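Local coordinates for phage-like element PBSX protein XepA (Bacillus subtilis, PDB 6IA5), which is of unknown function, does not seem to take part in host cell lysis, and forms a pentamer, at residues 19-23 with 24-28; 46-49 with 50-54; 88-91 with 92-95. One frame throughout, in Å; residues are numbered along the deposited sequence. Where two conformers were deposited one is given.

Interaction 1: 19-23 with 24-28; sequences VKPYR and GGKND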
loop_
_atom_site.group_PDB
_atom_site.type_symbol
_atom_site.label_atom_id
_atom_site.label_comp_id
_atom_site.label_asym_id
_atom_site.label_seq_id
_atom_site.Cartn_x
_atom_site.Cartn_y
_atom_site.Cartn_z
ATOM N N VAL E 19 25.548 -14.038 27.911
ATOM C CA VAL E 19 24.108 -14.270 27.919
ATOM C C VAL E 19 23.480 -13.432 29.015
ATOM O O VAL E 19 24.183 -12.919 29.884
ATOM C CB VAL E 19 23.725 -15.761 28.083
ATOM C CG1 VAL E 19 24.303 -16.618 26.954
ATOM C CG2 VAL E 19 24.129 -16.318 29.456
ATOM N N LYS E 20 22.145 -13.304 28.947
ATOM C CA LYS E 20 21.332 -12.736 30.004
ATOM C C LYS E 20 20.303 -13.771 30.434
ATOM O O LYS E 20 19.872 -14.581 29.617
ATOM C CB LYS E 20 20.615 -11.477 29.514
ATOM C CG LYS E 20 21.549 -10.336 29.137
ATOM C CD LYS E 20 22.252 -9.708 30.336
ATOM C CE LYS E 20 23.039 -8.487 29.926
ATOM N NZ LYS E 20 23.792 -7.924 31.063
ATOM N N PRO E 21 19.933 -13.817 31.736
ATOM C CA PRO E 21 18.907 -14.755 32.213
ATOM C C PRO E 21 17.527 -14.151 31.917
ATOM O O PRO E 21 17.397 -12.927 31.804
ATOM C CB PRO E 21 19.130 -14.748 33.743
ATOM C CG PRO E 21 19.681 -13.348 34.035
ATOM C CD PRO E 21 20.510 -12.986 32.816
ATOM N N TYR E 22 16.501 -15.005 31.801
ATOM C CA TYR E 22 15.137 -14.501 31.669
ATOM C C TYR E 22 14.164 -15.581 32.120
ATOM O O TYR E 22 14.585 -16.705 32.416
ATOM C CB TYR E 22 14.863 -13.980 30.251
ATOM C CG TYR E 22 14.720 -15.032 29.171
ATOM C CD1 TYR E 22 15.814 -15.752 28.697
ATOM C CD2 TYR E 22 13.477 -15.309 28.602
ATOM C CE1 TYR E 22 15.683 -16.697 27.672
ATOM C CE2 TYR E 22 13.329 -16.246 27.590
ATOM C CZ TYR E 22 14.428 -16.930 27.104
ATOM O OH TYR E 22 14.242 -17.858 26.109
ATOM N N ARG E 23 12.876 -15.222 32.119
ATOM C CA ARG E 23 11.774 -15.980 32.700
ATOM C C ARG E 23 11.727 -15.676 34.202
ATOM O O ARG E 23 12.687 -15.171 34.771
ATOM C CB ARG E 23 11.799 -17.472 32.345
ATOM C CG ARG E 23 11.879 -17.755 30.849
ATOM C CD ARG E 23 11.591 -19.196 30.493
ATOM N NE ARG E 23 11.912 -19.463 29.089
ATOM C CZ ARG E 23 11.094 -19.199 28.061
ATOM N NH1 ARG E 23 9.843 -18.825 28.285
ATOM N NH2 ARG E 23 11.538 -19.318 26.825
ATOM N N GLY E 24 10.582 -15.953 34.830
ATOM C CA GLY E 24 10.316 -15.516 36.191
ATOM C C GLY E 24 11.405 -15.966 37.163
ATOM O O GLY E 24 11.871 -15.161 37.980
ATOM N N GLY E 25 11.820 -17.232 37.025
ATOM C CA GLY E 25 12.863 -17.803 37.861
ATOM C C GLY E 25 14.281 -17.703 37.285
ATOM O O GLY E 25 15.187 -18.385 37.777
ATOM N N LYS E 26 14.475 -16.888 36.229
ATOM C CA LYS E 26 15.797 -16.600 35.684
ATOM C C LYS E 26 16.532 -17.892 35.346
ATOM O O LYS E 26 17.753 -17.988 35.497
ATOM C CB LYS E 26 16.589 -15.708 36.642
ATOM C CG LYS E 26 15.929 -14.360 36.905
ATOM C CD LYS E 26 15.587 -13.624 35.629
ATOM C CE LYS E 26 14.788 -12.365 35.908
ATOM N NZ LYS E 26 13.351 -12.564 35.642
ATOM N N ASN E 27 15.783 -18.886 34.854
ATOM C CA ASN E 27 16.355 -20.191 34.590
ATOM C C ASN E 27 16.427 -20.452 33.092
ATOM O O ASN E 27 16.596 -21.602 32.654
ATOM C CB ASN E 27 15.557 -21.304 35.276
ATOM C CG ASN E 27 14.110 -21.317 34.834
ATOM O OD1 ASN E 27 13.552 -20.293 34.437
ATOM N ND2 ASN E 27 13.489 -22.474 34.903
ATOM N N ASP E 28 16.348 -19.394 32.285
ATOM C CA ASP E 28 16.645 -19.539 30.857
ATOM C C ASP E 28 17.689 -18.492 30.470
ATOM O O ASP E 28 17.914 -17.556 31.235
ATOM C CB ASP E 28 15.347 -19.463 30.046
ATOM C CG ASP E 28 15.387 -20.179 28.709
ATOM O OD1 ASP E 28 16.503 -20.587 28.273
ATOM O OD2 ASP E 28 14.304 -20.325 28.108
HETATM O O HOH W 1 16.430 -19.357 25.711
#
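The ring of Tyr22 and the carboxylate of Asp28 run alongside each other in the same direction, with their planes only 16° apart. Over one face of the ring sits Asp28 CB, 4.0 Å from the centroid and displaced toward the rim, a CH-pi contact. At the ring's edge, water 1 accepts a hydrogen bond from Tyr22 OH and donates one to Asp28 OD1. The Arg23 guanidinium has Tyr22 CE2 over one face and the Asp28 carboxylate at its edge. There Arg23 NE and Asp28 OD2, 2.7 Å apart, form a salt bridge whose hydrogen bond is nearly straight (164°); OD2 lies in the guanidinium plane and receives the N-H on its anti lone pair. Arg23 NH2 adds a weak bond to the same oxygen. The arginine chain is extended from CG to NE, and the short aspartate keeps its carboxylate within reach of it. The other oxygen, OD1, takes the water and Lys20 of the third subunit as salt-bridge partner. Two charges thus share this buried carboxylate, which would probably favour its ionised form.

At the bend, Lys26 N bonds firmly to Arg23 O at 2.9 Å. Lys26 NZ reaches that oxygen from the opposite face in one of two modelled conformers only, so this second grip is doubtful. Gly24 and Gly25 take the middle places of the type I beta turn with ordinary angles, so the backbone does not demand glycine there; Gly24 N bonds weakly to Gln59 of the second subunit. Val39 of that subunit packs on Tyr22, Arg23 and Asp28.

Tyr22 N to Asp28 O (3.0 Å) and Asp28 N to Tyr22 O (3.2 Å) make an antiparallel hydrogen-bonded pair, closing a beta-hairpin between strands 20-22 and 28-35 at the subunit interfaces of the pentamer.

Interaction 2: 46-49 with 50-54; sequences AALK and ATEAY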
loop_
_atom_site.group_PDB
_atom_site.type_symbol
_atom_site.label_atom_id
_atom_site.label_comp_id
_atom_site.label_asym_id
_atom_site.label_seq_id
_atom_site.Cartn_x
_atom_site.Cartn_y
_atom_site.Cartn_z
ATOM N N ALA E 46 41.814 13.403 16.446
ATOM C CA ALA E 46 42.867 14.408 16.384
ATOM C C ALA E 46 42.294 15.741 15.903
ATOM O O ALA E 46 41.800 15.827 14.775
ATOM C CB ALA E 46 43.985 13.917 15.482
ATOM N N ALA E 47 42.389 16.769 16.757
ATOM C CA ALA E 47 41.890 18.113 16.467
ATOM C C ALA E 47 42.601 18.700 15.243
ATOM O O ALA E 47 43.800 18.546 15.110
ATOM C CB ALA E 47 42.063 18.987 17.688
ATOM N N LEU E 48 41.848 19.342 14.346
ATOM C CA LEU E 48 42.365 19.852 13.083
ATOM C C LEU E 48 42.598 21.359 13.202
ATOM O O LEU E 48 41.847 22.049 13.887
ATOM C CB LEU E 48 41.341 19.574 11.974
ATOM C CG LEU E 48 41.105 18.104 11.609
ATOM C CD1 LEU E 48 39.855 17.961 10.747
ATOM C CD2 LEU E 48 42.310 17.506 10.893
ATOM N N LYS E 49 43.611 21.864 12.486
ATOM C CA LYS E 49 43.823 23.300 12.371
ATOM C C LYS E 49 42.739 23.867 11.460
ATOM O O LYS E 49 42.047 23.105 10.777
ATOM C CB LYS E 49 45.222 23.603 11.828
ATOM C CG LYS E 49 46.373 23.051 12.659
ATOM C CD LYS E 49 47.053 21.873 12.035
ATOM C CE LYS E 49 48.199 22.289 11.146
ATOM N NZ LYS E 49 49.100 23.194 11.893
ATOM N N ALA E 50 42.597 25.198 11.448
ATOM C CA ALA E 50 41.685 25.846 10.518
ATOM C C ALA E 50 41.991 25.375 9.103
ATOM O O ALA E 50 43.160 25.350 8.709
ATOM C CB ALA E 50 41.800 27.351 10.625
ATOM N N THR E 51 40.941 24.980 8.363
ATOM C CA THR E 51 41.019 24.590 6.954
ATOM C C THR E 51 41.630 23.195 6.766
ATOM O O THR E 51 41.589 22.695 5.650
ATOM C CB THR E 51 41.875 25.643 6.204
ATOM O OG1 THR E 51 41.178 26.856 5.911
ATOM C CG2 THR E 51 42.763 25.153 5.083
ATOM N N GLU E 52 42.199 22.576 7.813
ATOM C CA GLU E 52 42.849 21.285 7.647
ATOM C C GLU E 52 41.790 20.182 7.468
ATOM O O GLU E 52 40.700 20.241 8.047
ATOM C CB GLU E 52 43.721 21.001 8.875
ATOM C CG GLU E 52 44.659 19.822 8.698
ATOM C CD GLU E 52 45.401 19.381 9.947
ATOM O OE1 GLU E 52 45.183 19.980 11.039
ATOM O OE2 GLU E 52 46.205 18.430 9.825
ATOM N N ALA E 53 42.133 19.169 6.663
ATOM C CA ALA E 53 41.261 18.042 6.364
ATOM C C ALA E 53 41.800 16.766 7.004
ATOM O O ALA E 53 43.010 16.575 7.109
ATOM C CB ALA E 53 41.123 17.858 4.877
ATOM N N TYR E 54 40.874 15.910 7.458
ATOM C CA TYR E 54 41.171 14.512 7.722
ATOM C C TYR E 54 40.667 13.681 6.536
ATOM O O TYR E 54 39.538 13.865 6.096
ATOM C CB TYR E 54 40.509 14.063 9.032
ATOM C CG TYR E 54 40.454 12.560 9.144
ATOM C CD1 TYR E 54 41.566 11.827 9.544
ATOM C CD2 TYR E 54 39.310 11.870 8.768
ATOM C CE1 TYR E 54 41.529 10.441 9.602
ATOM C CE2 TYR E 54 39.254 10.485 8.826
ATOM C CZ TYR E 54 40.363 9.772 9.249
ATOM O OH TYR E 54 40.313 8.410 9.261
#
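Leu48 and Glu52 cross at about a right angle, one leucine branch, CD2, meeting the acid chain. Leu48 CD2 lies 3.7 Å from Glu52 CD, while Leu48 CD1 reaches past the side chain to Glu52 O at 3.6 Å. Glu52 stands upright across the bend because its CG is anti to the backbone N (chi1 -168°) and the chain stays extended beyond it. This carries the carboxylate back over the start of the turn, where Glu52 OE1 is modelled 2.8 Å from Lys49 N as a hydrogen-bond acceptor; the oxygen is crowded in the model, however, and its exact place is doubtful. Lys49 slants across the glutamate, and its chain is bent at three successive torsions, which leaves Lys49 NZ 5.1 Å from Glu52 OE1 as modelled, without a salt bridge.

Beneath the side chains runs a type II beta turn, closed by Glu52 N to Lys49 O at 3.0 Å. Asn125 ND2 is a second donor to Lys49 O. Thr51 takes the third position with a positive phi of 75°, which a beta-branched residue adopts less readily than glycine. Leu48, the buried member, packs on Tyr123 and Phe133, and Tyr54 CB comes within 4.3 Å of Leu48 CD2 as strand 53-60 begins.

Apolar and polar duties are therefore divided. Leucine anchors the loop in the body of the domain, whereas the long, charged Lys49 and Glu52 suit the outer side. Their opposite charges may attract weakly, but the firm bonds of the turn are those that Lys49 O accepts from Glu52 N and Asn125 ND2.

Interaction 3: 88-91 with 92-95; sequences DNNN and VWTT. With ACT (acetate ion), chain B.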
loop_
_atom_site.group_PDB
_atom_site.type_symbol
_atom_site.label_atom_id
_atom_site.label_comp_id
_atom_site.label_asym_id
_atom_site.label_seq_id
_atom_site.Cartn_x
_atom_site.Cartn_y
_atom_site.Cartn_z
ATOM N N ASP E 88 36.501 3.787 -7.622
ATOM C CA ASP E 88 36.735 2.473 -8.198
ATOM C C ASP E 88 38.215 2.127 -8.257
ATOM O O ASP E 88 38.550 0.954 -8.401
ATOM C CB ASP E 88 35.986 2.285 -9.516
ATOM C CG ASP E 88 34.650 1.593 -9.266
ATOM O OD1 ASP E 88 34.628 0.641 -8.414
ATOM O OD2 ASP E 88 33.649 2.034 -9.866
ATOM N N ASN E 89 39.107 3.120 -8.109
ATOM C CA ASN E 89 40.531 2.811 -8.227
ATOM C C ASN E 89 41.319 3.181 -6.973
ATOM O O ASN E 89 42.535 3.047 -6.964
ATOM C CB ASN E 89 41.160 3.462 -9.462
ATOM C CG ASN E 89 40.981 4.964 -9.487
ATOM O OD1 ASN E 89 40.763 5.586 -8.454
ATOM N ND2 ASN E 89 41.052 5.559 -10.669
ATOM N N ASN E 90 40.643 3.676 -5.923
ATOM C CA ASN E 90 41.312 4.054 -4.687
ATOM C C ASN E 90 42.290 5.201 -4.947
ATOM O O ASN E 90 43.298 5.337 -4.254
ATOM C CB ASN E 90 42.005 2.864 -4.016
ATOM C CG ASN E 90 42.334 3.138 -2.559
ATOM O OD1 ASN E 90 41.768 4.042 -1.935
ATOM N ND2 ASN E 90 43.258 2.378 -1.995
ATOM N N ASN E 91 41.972 6.040 -5.935
ATOM C CA ASN E 91 42.865 7.115 -6.323
ATOM C C ASN E 91 42.046 8.355 -6.673
ATOM O O ASN E 91 42.297 9.435 -6.163
ATOM C CB ASN E 91 43.751 6.713 -7.503
ATOM C CG ASN E 91 44.783 7.780 -7.790
ATOM O OD1 ASN E 91 45.611 8.091 -6.932
ATOM N ND2 ASN E 91 44.708 8.373 -8.970
ATOM N N VAL E 92 41.066 8.204 -7.565
ATOM C CA VAL E 92 40.188 9.312 -7.903
ATOM C C VAL E 92 38.853 9.091 -7.187
ATOM O O VAL E 92 38.267 8.008 -7.273
ATOM C CB VAL E 92 40.035 9.420 -9.431
ATOM C CG1 VAL E 92 39.007 10.462 -9.836
ATOM C CG2 VAL E 92 41.390 9.653 -10.109
ATOM N N TRP E 93 38.394 10.132 -6.476
ATOM C CA TRP E 93 37.282 10.058 -5.532
ATOM C C TRP E 93 36.114 10.904 -6.039
ATOM O O TRP E 93 36.323 12.008 -6.528
ATOM C CB TRP E 93 37.759 10.500 -4.137
ATOM C CG TRP E 93 38.687 9.474 -3.560
ATOM C CD1 TRP E 93 40.048 9.422 -3.697
ATOM C CD2 TRP E 93 38.317 8.286 -2.830
ATOM N NE1 TRP E 93 40.555 8.303 -3.080
ATOM C CE2 TRP E 93 39.514 7.582 -2.540
ATOM C CE3 TRP E 93 37.099 7.753 -2.372
ATOM C CZ2 TRP E 93 39.524 6.386 -1.816
ATOM C CZ3 TRP E 93 37.111 6.562 -1.666
ATOM C CH2 TRP E 93 38.306 5.884 -1.397
ATOM N N THR E 94 34.888 10.387 -5.908
ATOM C CA THR E 94 33.703 11.217 -6.085
ATOM C C THR E 94 32.952 11.306 -4.753
ATOM O O THR E 94 33.008 10.377 -3.956
ATOM C CB THR E 94 32.831 10.696 -7.234
ATOM O OG1 THR E 94 32.519 9.341 -6.912
ATOM C CG2 THR E 94 33.539 10.744 -8.573
ATOM N N THR E 95 32.275 12.435 -4.519
ATOM C CA THR E 95 31.550 12.673 -3.284
ATOM C C THR E 95 30.143 12.112 -3.412
ATOM O O THR E 95 29.406 12.528 -4.313
ATOM C CB THR E 95 31.439 14.175 -2.983
ATOM O OG1 THR E 95 32.784 14.658 -2.971
ATOM C CG2 THR E 95 30.798 14.431 -1.634
HETATM C C ACT B . 36.368 6.649 -10.026
HETATM O O ACT B . 37.477 6.083 -9.836
HETATM O OXT ACT B . 35.327 6.040 -9.756
HETATM C CH3 ACT B . 36.206 8.049 -10.591
HETATM O O HOH W 2 43.411 8.155 -2.814
#
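Asn89 OD1 holds the bend together by accepting Val92 N at 2.8 Å in a nearly straight bond (168°), with the donor tilted slightly from the carbonyl plane. Asn91 N makes a weak bond to the same oxygen, giving the geometry of an Asx turn, but the firm bond is that of Val92 N. Asparagine suits this place because its short amide, with CG between the backbone N and carbonyl carbon (chi1 57°), folds over its own loop. Close packing continues at Trp93: Asn90 OD1 meets the indole at its edge, 3.2 Å from Trp93 CZ2, with amide and ring planes nearly perpendicular.

The other parts are looser. Water 2 bridges Trp93 NE1, which donates to it at 2.9 Å, and Asn90 O. Val92 is exposed, its CG1 lying 3.8 Å from the methyl carbon CH3 of an acetate, probably from the crystallisation liquor; Asp88 N holds both acetate oxygens weakly, and Lys116 also binds the ion.

The bend joins strand 80-87 to 94-101, neighbours in an antiparallel sheet, with a backbone hydrogen bond between Thr94 and Glu86. Trp93 lies against Ser87 and Glu85 and reaches strand 118-125 through Tyr118 and a cation-pi contact with Arg120.

Interactions 1 and 3 turn between paired antiparallel strands, whereas interaction 2 crosses from strand 41-44 of one four-stranded sheet to strand 53-60 of the other. Interactions 2 and 3 share that second sheet: one leads into its outermost strand 53-60, the other into the outermost strand at the opposite edge, 94-101. Their centres are 22 Å apart and their nearest atoms about 11 Å, so they do not touch. Interaction 1 stands well away, its centre 50 Å from that of interaction 2 and 51 Å from that of interaction 3. It meets three other subunits, whereas interaction 2 touches none and interaction 3 reaches one, through Asp88. The acetate at interaction 3 marks no known active site.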